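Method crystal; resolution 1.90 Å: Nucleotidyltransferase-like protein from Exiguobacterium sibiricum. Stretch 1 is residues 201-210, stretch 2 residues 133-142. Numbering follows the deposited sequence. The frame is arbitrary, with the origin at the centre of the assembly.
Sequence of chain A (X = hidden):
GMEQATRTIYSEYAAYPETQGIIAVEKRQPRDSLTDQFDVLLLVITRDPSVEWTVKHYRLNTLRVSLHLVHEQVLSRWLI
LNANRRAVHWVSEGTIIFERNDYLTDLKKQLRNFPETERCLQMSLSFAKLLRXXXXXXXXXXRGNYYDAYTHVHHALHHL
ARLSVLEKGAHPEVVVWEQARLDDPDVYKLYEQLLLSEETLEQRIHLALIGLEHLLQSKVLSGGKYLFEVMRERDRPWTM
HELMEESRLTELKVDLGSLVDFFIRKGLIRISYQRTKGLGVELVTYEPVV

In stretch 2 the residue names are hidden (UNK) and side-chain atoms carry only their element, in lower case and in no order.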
ATOM      1  N   LEU A 201      15.937  11.492 -21.994  1.00 33.95           N
ATOM      2  CA  LEU A 201      15.096  11.175 -20.850  1.00 30.78           C
ATOM      3  C   LEU A 201      13.736  11.839 -21.040  1.00 31.99           C
ATOM      4  O   LEU A 201      12.661  11.218 -20.880  1.00 31.12           O
ATOM      5  CB  LEU A 201      15.789  11.613 -19.536  1.00 31.64           C
ATOM      6  CG  LEU A 201      14.970  11.339 -18.280  1.00 33.19           C
ATOM      7  CD1 LEU A 201      14.709   9.845 -18.126  1.00 34.08           C
ATOM      8  CD2 LEU A 201      15.641  11.916 -17.041  1.00 30.17           C
ATOM      9  N   GLU A 202      13.783  13.112 -21.399  1.00 28.04           N
ATOM     10  CA  GLU A 202      12.573  13.915 -21.531  1.00 28.73           C
ATOM     11  C   GLU A 202      11.669  13.324 -22.595  1.00 29.46           C
ATOM     12  O   GLU A 202      10.470  13.176 -22.408  1.00 30.67           O
ATOM     13  CB  GLU A 202      12.887  15.384 -21.894  1.00 30.48           C
ATOM     14  CG  GLU A 202      13.606  16.143 -20.817  1.00 36.46           C
ATOM     15  CD  GLU A 202      15.142  16.061 -20.947  1.00 44.84           C
ATOM     16  OE1 GLU A 202      15.631  15.128 -21.603  1.00 38.38           O
ATOM     17  OE2 GLU A 202      15.858  16.917 -20.380  1.00 45.95           O
ATOM     18  N   GLN A 203      12.263  13.012 -23.733  1.00 31.20           N
ATOM     19  CA  GLN A 203      11.492  12.525 -24.852  1.00 32.42           C
ATOM     20  C   GLN A 203      10.869  11.179 -24.529  1.00 31.92           C
ATOM     21  O   GLN A 203       9.687  10.959 -24.806  1.00 29.23           O
ATOM     22  CB  GLN A 203      12.339  12.440 -26.111  1.00 34.08           C
ATOM     23  CG  GLN A 203      11.525  12.102 -27.326  1.00 44.72           C
ATOM     24  CD  GLN A 203      10.575  13.218 -27.719  1.00 55.69           C
ATOM     25  OE1 GLN A 203      10.982  14.370 -27.846  1.00 69.35           O
ATOM     26  NE2 GLN A 203       9.306  12.880 -27.934  1.00 52.20           N
ATOM     27  N   ARG A 204      11.631  10.290 -23.912  1.00 31.31           N
ATOM     28  CA  ARG A 204      11.085   8.929 -23.679  1.00 28.79           C
ATOM     29  C   ARG A 204       9.909   9.008 -22.686  1.00 30.86           C
ATOM     30  O   ARG A 204       8.908   8.316 -22.828  1.00 30.34           O
ATOM     31  CB  ARG A 204      12.142   7.942 -23.241  1.00 27.62           C
ATOM     32  CG  ARG A 204      12.639   8.211 -21.850  1.00 34.82           C
ATOM     33  CD  ARG A 204      13.723   7.214 -21.460  1.00 36.86           C
ATOM     34  NE  ARG A 204      14.881   7.322 -22.322  1.00 33.97           N
ATOM     35  CZ  ARG A 204      15.913   6.517 -22.245  1.00 38.00           C
ATOM     36  NH1 ARG A 204      15.912   5.540 -21.358  1.00 42.45           N
ATOM     37  NH2 ARG A 204      16.937   6.677 -23.059  1.00 42.07           N
ATOM     38  N   ILE A 205      10.030   9.886 -21.709  1.00 26.56           N
ATOM     39  CA  ILE A 205       8.952  10.072 -20.729  1.00 27.90           C
ATOM     40  C   ILE A 205       7.733  10.662 -21.397  1.00 26.89           C
ATOM     41  O   ILE A 205       6.605  10.318 -21.117  1.00 25.87           O
ATOM     42  CB  ILE A 205       9.375  11.028 -19.536  1.00 25.63           C
ATOM     43  CG1 ILE A 205      10.519  10.435 -18.720  1.00 28.38           C
ATOM     44  CG2 ILE A 205       8.207  11.323 -18.631  1.00 28.04           C
ATOM     45  CD1 ILE A 205      11.171  11.453 -17.793  1.00 28.49           C
ATOM     46  N   HIS A 206       7.968  11.608 -22.276  1.00 26.20           N
ATOM     47  CA  HIS A 206       6.881  12.314 -22.954  1.00 28.35           C
ATOM     48  C   HIS A 206       6.108  11.340 -23.853  1.00 28.81           C
ATOM     49  O   HIS A 206       4.880  11.360 -23.939  1.00 25.93           O
ATOM     50  CB  HIS A 206       7.463  13.426 -23.827  1.00 29.19           C
ATOM     51  CG  HIS A 206       6.456  14.100 -24.700  1.00 34.14           C
ATOM     52  ND1 HIS A 206       5.465  14.923 -24.194  1.00 41.38           N
ATOM     53  CD2 HIS A 206       6.305  14.097 -26.044  1.00 37.52           C
ATOM     54  CE1 HIS A 206       4.738  15.384 -25.191  1.00 46.30           C
ATOM     55  NE2 HIS A 206       5.222  14.893 -26.322  1.00 40.31           N
ATOM     56  N   LEU A 207       6.870  10.511 -24.557  1.00 28.06           N
ATOM     57  CA  LEU A 207       6.273   9.492 -25.441  1.00 27.62           C
ATOM     58  C   LEU A 207       5.463   8.446 -24.643  1.00 28.76           C
ATOM     59  O   LEU A 207       4.372   8.009 -25.039  1.00 27.39           O
ATOM     60  CB  LEU A 207       7.366   8.799 -26.227  1.00 29.49           C
ATOM     61  CG  LEU A 207       7.975   9.596 -27.371  1.00 35.98           C
ATOM     62  CD1 LEU A 207       8.899   8.655 -28.131  1.00 39.59           C
ATOM     63  CD2 LEU A 207       6.893  10.164 -28.284  1.00 34.53           C
ATOM     64  N   ALA A 208       5.985   8.099 -23.472  1.00 28.53           N
ATOM     65  CA  ALA A 208       5.294   7.163 -22.582  1.00 25.68           C
ATOM     66  C   ALA A 208       4.037   7.800 -22.055  1.00 27.06           C
ATOM     67  O   ALA A 208       3.023   7.137 -21.908  1.00 25.13           O
ATOM     68  CB  ALA A 208       6.204   6.698 -21.444  1.00 26.90           C
ATOM     69  N   LEU A 209       4.053   9.104 -21.803  1.00 25.92           N
ATOM     70  CA  LEU A 209       2.830   9.746 -21.286  1.00 27.40           C
ATOM     71  C   LEU A 209       1.757   9.764 -22.392  1.00 29.86           C
ATOM     72  O   LEU A 209       0.549   9.614 -22.152  1.00 30.48           O
ATOM     73  CB  LEU A 209       3.090  11.180 -20.758  1.00 28.42           C
ATOM     74  CG  LEU A 209       3.851  11.320 -19.431  1.00 23.76           C
ATOM     75  CD1 LEU A 209       4.482  12.716 -19.209  1.00 24.47           C
ATOM     76  CD2 LEU A 209       2.891  10.894 -18.289  1.00 15.20           C
ATOM     77  N   ILE A 210       2.192   9.983 -23.619  1.00 31.16           N
ATOM     78  CA  ILE A 210       1.256  10.032 -24.758  1.00 32.20           C
ATOM     79  C   ILE A 210       0.524   8.697 -24.838  1.00 33.37           C
ATOM     80  O   ILE A 210      -0.697   8.639 -24.843  1.00 32.73           O
ATOM     81  CB  ILE A 210       1.970  10.254 -26.092  1.00 35.66           C
ATOM     82  CG1 ILE A 210       2.553  11.671 -26.146  1.00 36.04           C
ATOM     83  CG2 ILE A 210       1.027  10.031 -27.258  1.00 35.19           C
ATOM     84  CD1 ILE A 210       1.667  12.661 -25.536  1.00 34.64           C
ATOM     85  N   UNK A 133      -0.912   7.465 -10.829  1.00 26.47           N
ATOM     86  CA  UNK A 133       0.513   7.479 -11.234  1.00 24.51           C
ATOM     87  C   UNK A 133       0.715   8.296 -12.512  1.00 26.51           C
ATOM     88  O   UNK A 133       1.688   9.059 -12.660  1.00 27.20           O
ATOM     89  n   UNK A 133       0.956   8.387  -6.965  1.00 39.43           N
ATOM     90  n   UNK A 133       0.435   6.177  -6.982  1.00 43.14           N
ATOM     91  c   UNK A 133       1.136   5.280 -10.071  1.00 26.12           C
ATOM     92  c   UNK A 133       1.142   7.178  -7.458  1.00 40.23           C
ATOM     93  n   UNK A 133       2.005   6.986  -8.456  1.00 31.67           N
ATOM     94  c   UNK A 133       1.082   6.058 -11.370  1.00 26.45           C
ATOM     95  c   UNK A 133       2.249   5.703  -9.108  1.00 32.13           C
ATOM     96  N   UNK A 134      -0.236   8.177 -13.416  1.00 27.38           N
ATOM     97  CA  UNK A 134      -0.203   8.936 -14.688  1.00 26.93           C
ATOM     98  C   UNK A 134      -0.277  10.441 -14.402  1.00 27.78           C
ATOM     99  O   UNK A 134       0.475  11.251 -14.904  1.00 28.17           O
ATOM    100  c   UNK A 134      -0.908  10.260 -18.923  1.00 24.98           C
ATOM    101  c   UNK A 134      -1.554   9.423 -16.779  1.00 29.45           C
ATOM    102  c   UNK A 134      -1.943  11.133 -18.906  1.00 35.02           C
ATOM    103  c   UNK A 134      -2.803  11.169 -17.824  1.00 34.39           C
ATOM    104  c   UNK A 134      -0.715   9.394 -17.885  1.00 25.87           C
ATOM    105  c   UNK A 134      -1.332   8.493 -15.621  1.00 28.57           C
ATOM    106  c   UNK A 134      -2.603  10.314 -16.772  1.00 28.29           C
ATOM    107  N   UNK A 135      -1.188  10.817 -13.541  1.00 27.43           N
ATOM    108  CA  UNK A 135      -1.361  12.247 -13.212  1.00 28.63           C
ATOM    109  C   UNK A 135      -0.135  12.828 -12.558  1.00 27.88           C
ATOM    110  O   UNK A 135       0.267  13.961 -12.837  1.00 31.12           O
ATOM    111  c   UNK A 135      -2.602  12.437 -12.336  1.00 29.26           C
ATOM    112  c   UNK A 135      -3.871  12.219 -13.173  1.00 33.37           C
ATOM    113  c   UNK A 135      -5.143  12.226 -12.340  1.00 41.36           C
ATOM    114  o   UNK A 135      -5.113  12.046 -11.111  1.00 45.77           O
ATOM    115  n   UNK A 135      -6.272  12.402 -13.018  1.00 39.26           N
ATOM    116  N   UNK A 136       0.509  12.045 -11.713  1.00 27.96           N
ATOM    117  CA  UNK A 136       1.668  12.551 -10.971  1.00 30.61           C
ATOM    118  C   UNK A 136       2.792  12.687 -11.960  1.00 29.32           C
ATOM    119  O   UNK A 136       3.581  13.627 -11.919  1.00 31.03           O
ATOM    120  o   UNK A 136       1.555  10.919  -7.679  1.00 47.44           O
ATOM    121  c   UNK A 136       2.126  11.595  -9.858  1.00 31.70           C
ATOM    122  o   UNK A 136       0.283  12.442  -8.594  1.00 61.36           O
ATOM    123  c   UNK A 136       1.255  11.661  -8.623  1.00 44.06           C
ATOM    124  N   UNK A 137       2.882  11.679 -12.821  1.00 28.78           N
ATOM    125  CA  UNK A 137       3.910  11.612 -13.848  1.00 25.50           C
ATOM    126  C   UNK A 137       3.850  12.797 -14.784  1.00 28.50           C
ATOM    127  O   UNK A 137       4.861  13.374 -15.169  1.00 24.28           O
ATOM    128  N   UNK A 138       2.628  13.173 -15.120  1.00 27.42           N
ATOM    129  CA  UNK A 138       2.392  14.276 -16.045  1.00 28.95           C
ATOM    130  C   UNK A 138       2.729  15.584 -15.372  1.00 28.29           C
ATOM    131  O   UNK A 138       3.379  16.474 -15.928  1.00 25.06           O
ATOM    132  c   UNK A 138       0.603  15.279 -17.513  1.00 39.35           C
ATOM    133  n   UNK A 138      -3.545  14.577 -18.209  1.00 54.78           N
ATOM    134  n   UNK A 138      -3.825  14.953 -15.941  1.00 53.71           N
ATOM    135  c   UNK A 138      -0.812  15.114 -18.009  1.00 49.41           C
ATOM    136  c   UNK A 138      -3.044  14.903 -17.013  1.00 57.43           C
ATOM    137  c   UNK A 138       0.942  14.216 -16.513  1.00 33.61           C
ATOM    138  n   UNK A 138      -1.749  15.165 -16.896  1.00 53.65           N
ATOM    139  N   UNK A 139       2.313  15.689 -14.133  1.00 27.48           N
ATOM    140  CA  UNK A 139       2.574  16.875 -13.349  1.00 30.46           C
ATOM    141  C   UNK A 139       4.079  17.067 -13.153  1.00 30.66           C
ATOM    142  O   UNK A 139       4.616  18.137 -13.383  1.00 28.09           O
ATOM    143  o   UNK A 139       2.909  17.921 -10.150  1.00 60.44           O
ATOM    144  c   UNK A 139       2.121  18.024 -11.106  1.00 45.13           C
ATOM    145  c   UNK A 139       1.821  16.813 -12.013  1.00 32.85           C
ATOM    146  n   UNK A 139       1.519  19.176 -11.422  1.00 47.90           N
ATOM    147  N   UNK A 140       4.775  16.001 -12.791  1.00 30.91           N
ATOM    148  CA  UNK A 140       6.216  16.091 -12.526  1.00 29.06           C
ATOM    149  C   UNK A 140       6.976  16.419 -13.787  1.00 28.52           C
ATOM    150  O   UNK A 140       7.958  17.149 -13.790  1.00 29.30           O
ATOM    151  c   UNK A 140       6.750  14.791 -11.904  1.00 28.13           C
ATOM    152  c   UNK A 140       6.244  13.065 -10.101  1.00 28.91           C
ATOM    153  c   UNK A 140       6.242  14.553 -10.456  1.00 33.27           C
ATOM    154  c   UNK A 140       7.084  15.359  -9.481  1.00 28.89           C
ATOM    155  N   UNK A 141       6.519  15.848 -14.879  1.00 30.42           N
ATOM    156  CA  UNK A 141       7.112  16.216 -16.175  1.00 28.70           C
ATOM    157  C   UNK A 141       6.906  17.716 -16.464  1.00 30.62           C
ATOM    158  O   UNK A 141       7.783  18.391 -16.947  1.00 25.68           O
ATOM    159  c   UNK A 141       7.155  17.078 -20.644  1.00 33.51           C
ATOM    160  c   UNK A 141       7.082  15.721 -18.622  1.00 22.83           C
ATOM    161  c   UNK A 141       8.211  16.295 -21.105  1.00 27.77           C
ATOM    162  c   UNK A 141       8.119  14.951 -19.107  1.00 30.93           C
ATOM    163  c   UNK A 141       6.480  15.429 -17.295  1.00 29.86           C
ATOM    164  c   UNK A 141       8.668  15.221 -20.338  1.00 23.56           C
ATOM    165  c   UNK A 141       6.599  16.789 -19.397  1.00 31.50           C
ATOM    166  N   UNK A 142       5.731  18.227 -16.125  1.00 31.55           N
ATOM    167  CA  UNK A 142       5.411  19.636 -16.431  1.00 34.13           C
ATOM    168  C   UNK A 142       6.328  20.580 -15.666  1.00 33.90           C
ATOM    169  O   UNK A 142       6.632  21.685 -16.092  1.00 33.52           O
ATOM    170  o   UNK A 142       3.694  20.224 -14.744  1.00 34.07           O
ATOM    171  c   UNK A 142       3.930  19.953 -16.123  1.00 35.30           C
TER

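Position 133 carries three carbons, a nitrogen, then a carbon bearing two more nitrogens, a guanidinium, and reaches nothing on stretch 1. It is Arg133. Position 134 has one carbon followed by a six-carbon ring. Its CB points sideways, yet the ring swings nearer, and its edge meets the Leu209 carbonyl. This is Phe134, with Phe134 CE1 3.6 Å from Leu209 O and 3.9 Å from Leu209 CD2.

Position 135 shows three carbons, the third holding one oxygen and one nitrogen; its CA-to-CB bond points away from the other helix: Gln135. At position 136, two carbons end in two oxygens, a carboxylate without contact to stretch 1, hence Asp136. Asp136 OD2 accepts a hydrogen bond from Arg133 NH2 at 2.7 Å, a salt bridge along one helix.

Position 137 has no side-chain atoms, and Leu209 CD2 packs against its bare backbone. It is Gly137, with Gly137 C 4.1 Å from Leu209 CD2. An ideal CB would point toward stretch 1 and lie 3.8 Å from Leu209 CD2, so the partner alone hardly forbids one; the tighter approach would be 3.1 Å to Arg133 O within its own helix.

Position 138 repeats the pattern of three carbons, a nitrogen and a carbon with two nitrogens; its CB lies near Leu209 CD2, while the charged end leads away. It is Arg138, with Arg138 CB 4.2 Å from Leu209 CD2. Position 139 has two carbons, the second with an oxygen and a nitrogen, and its CA-to-CB bond points away: Asn139. Position 140, four carbons forked at the second, out of reach of stretch 1, is Leu140.

Position 141 is again one carbon and a six-carbon ring; its CA-to-CB bond points toward the partner, and it touches four residues there. It is Phe141. Phe141 CD2 lies 3.7 Å from Ile205 CG2, Phe141 CZ 4.0 Å from His206 CB, and the ring edge brings Phe141 CE2 3.4 Å from Glu202 O. Position 142, one carbon and one oxygen without contact to stretch 1, is Ser142; Ser142 OG donates to Asn139 O at 2.7 Å.

The contact is a reciprocal exchange of knobs. Phe141 sits among Glu202, Ile205, His206 and Leu209; Leu209 sits among Phe134, Gly137, Arg138 and Phe141. The two knobs also touch, Leu209 CD1 lying 3.9 Å from Phe141 CB. With axes 10.7 Å apart at closest approach and directions 143° apart, the helices bury 326 Å² without a hydrogen bond between the stretches. The rule is economical: one large apolar side chain from each helix enters the other's surface.

Stretch 2 (133-142) RFQDGRNLFS
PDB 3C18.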